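Local coordinates for protein glucuronoarabinoxylan endo-1,4-beta-xylanase (PDB 4FMV) that probably hydrolyses internal beta-1,4 linkages of plant cell-wall polysaccharides such as xylan, through its glycoside hydrolase family 30 catalytic region, at residues Y234-D238 / I280-A284. Sequence-based numbering, arbitrary orientation.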
# COMPACT_ATOMS: atom_id res chain seq x y z
N TYR A 234 -1.53 -5.77 -8.21
CA TYR A 234 -2.68 -5.49 -9.07
C TYR A 234 -3.52 -6.75 -9.23
O TYR A 234 -3.07 -7.87 -8.89
CB TYR A 234 -2.24 -4.94 -10.44
CG TYR A 234 -1.59 -5.99 -11.31
CD1 TYR A 234 -2.37 -6.81 -12.14
CD2 TYR A 234 -0.22 -6.21 -11.27
CE1 TYR A 234 -1.80 -7.81 -12.92
CE2 TYR A 234 0.36 -7.20 -12.08
CZ TYR A 234 -0.44 -7.99 -12.89
OH TYR A 234 0.12 -8.97 -13.69
N PHE A 235 -4.74 -6.56 -9.71
CA PHE A 235 -5.61 -7.66 -10.10
C PHE A 235 -6.05 -7.38 -11.53
O PHE A 235 -6.22 -6.21 -11.93
CB PHE A 235 -6.79 -7.81 -9.14
CG PHE A 235 -6.38 -8.24 -7.75
CD1 PHE A 235 -5.95 -7.30 -6.82
CD2 PHE A 235 -6.37 -9.59 -7.40
CE1 PHE A 235 -5.53 -7.69 -5.56
CE2 PHE A 235 -5.98 -9.99 -6.14
CZ PHE A 235 -5.55 -9.03 -5.21
N ASP A 236 -6.24 -8.45 -12.28
CA ASP A 236 -6.41 -8.39 -13.72
C ASP A 236 -7.56 -7.55 -14.26
O ASP A 236 -7.40 -6.90 -15.28
CB ASP A 236 -6.56 -9.81 -14.29
CG ASP A 236 -5.24 -10.56 -14.33
OD1 ASP A 236 -4.16 -9.93 -14.26
OD2 ASP A 236 -5.29 -11.79 -14.47
N ASP A 237 -8.72 -7.63 -13.63
CA ASP A 237 -9.93 -7.06 -14.22
C ASP A 237 -11.04 -6.95 -13.19
O ASP A 237 -10.84 -7.25 -12.01
CB ASP A 237 -10.41 -7.93 -15.38
CG ASP A 237 -10.71 -9.34 -14.96
OD1 ASP A 237 -11.29 -9.51 -13.87
OD2 ASP A 237 -10.37 -10.27 -15.70
N ASP A 238 -12.21 -6.52 -13.66
CA ASP A 238 -13.35 -6.24 -12.79
C ASP A 238 -14.36 -7.38 -12.63
O ASP A 238 -15.45 -7.17 -12.08
CB ASP A 238 -14.01 -4.92 -13.18
CG ASP A 238 -13.06 -3.73 -13.02
OD1 ASP A 238 -12.45 -3.57 -11.94
OD2 ASP A 238 -12.91 -2.97 -13.99
N ILE A 280 -13.38 5.18 -14.08
CA ILE A 280 -12.89 4.58 -12.83
C ILE A 280 -13.38 3.14 -12.71
O ILE A 280 -14.58 2.89 -12.73
CB ILE A 280 -13.40 5.38 -11.60
CG1 ILE A 280 -12.94 6.84 -11.69
CG2 ILE A 280 -12.90 4.75 -10.29
CD1 ILE A 280 -11.45 7.03 -11.65
N TYR A 281 -12.45 2.19 -12.56
CA TYR A 281 -12.78 0.78 -12.53
C TYR A 281 -13.34 0.32 -11.20
O TYR A 281 -13.09 0.93 -10.16
CB TYR A 281 -11.55 -0.07 -12.85
CG TYR A 281 -11.02 0.11 -14.25
CD1 TYR A 281 -11.86 0.38 -15.33
CD2 TYR A 281 -9.66 0.02 -14.49
CE1 TYR A 281 -11.35 0.52 -16.63
CE2 TYR A 281 -9.15 0.17 -15.76
CZ TYR A 281 -9.98 0.41 -16.82
OH TYR A 281 -9.42 0.55 -18.08
N LYS A 282 -14.11 -0.76 -11.24
CA LYS A 282 -14.67 -1.32 -10.01
C LYS A 282 -13.60 -1.57 -8.94
O LYS A 282 -13.83 -1.30 -7.77
CB LYS A 282 -15.47 -2.58 -10.30
CG LYS A 282 -16.21 -3.15 -9.08
CD LYS A 282 -17.21 -4.23 -9.55
CE LYS A 282 -18.26 -3.61 -10.48
NZ LYS A 282 -19.18 -2.74 -9.69
N ARG A 283 -12.44 -2.09 -9.36
CA ARG A 283 -11.33 -2.34 -8.44
C ARG A 283 -10.94 -1.10 -7.64
O ARG A 283 -10.54 -1.22 -6.47
CB ARG A 283 -10.11 -2.89 -9.18
CG ARG A 283 -10.20 -4.37 -9.57
CD ARG A 283 -9.27 -4.64 -10.76
NE ARG A 283 -9.83 -4.03 -11.96
CZ ARG A 283 -9.16 -3.76 -13.06
NH1 ARG A 283 -7.87 -4.04 -13.14
NH2 ARG A 283 -9.77 -3.20 -14.09
N ALA A 284 -11.07 0.09 -8.23
CA ALA A 284 -10.77 1.33 -7.51
C ALA A 284 -11.70 1.51 -6.32
O ALA A 284 -11.28 1.96 -5.26
CB ALA A 284 -10.87 2.55 -8.45
O HOH W 1 -14.95 -1.52 -13.90
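Arg283 meets Asp238 side-on, spending one nitrogen on each carboxylate oxygen. NE reaches OD1 of Asp238 at 2.7 Å in an almost straight bond (174°), and NH2 of Arg283 reaches Asp238 OD2 at 3.2 Å. Both acceptors lie close to the guanidinium plane, but the carboxylate is turned 62° from it, and its oxygens are met from above their own plane. From the opposite face, the backbone N of Arg283 gives OD1 of Asp238 a further bond of 3.0 Å; OD1 is thus gripped from two sides, and with OD2 held by NH2 the carboxylate has little freedom to turn. The Arg283 chain, clearly bent at chi3, turns the NE and NH2 side of its guanidinium toward the acid. CA of Asp237 sits 3.6 Å above the centre of one guanidinium face, while NH1 of Arg283 donates to Phe235 O at 3.0 Å, bent to 138°, and also to Pro270 O. OD2 of Asp238 packs against CB of Tyr281 at 3.4 Å, and a water that takes the N-H of Lys282 makes a weak bond to OD2. This side-on Arg-Asp salt bridge, with its added backbone N-H bond, ties the loop after strand 227-232 to the start region of helix 282-291 in the (beta/alpha)8 barrel.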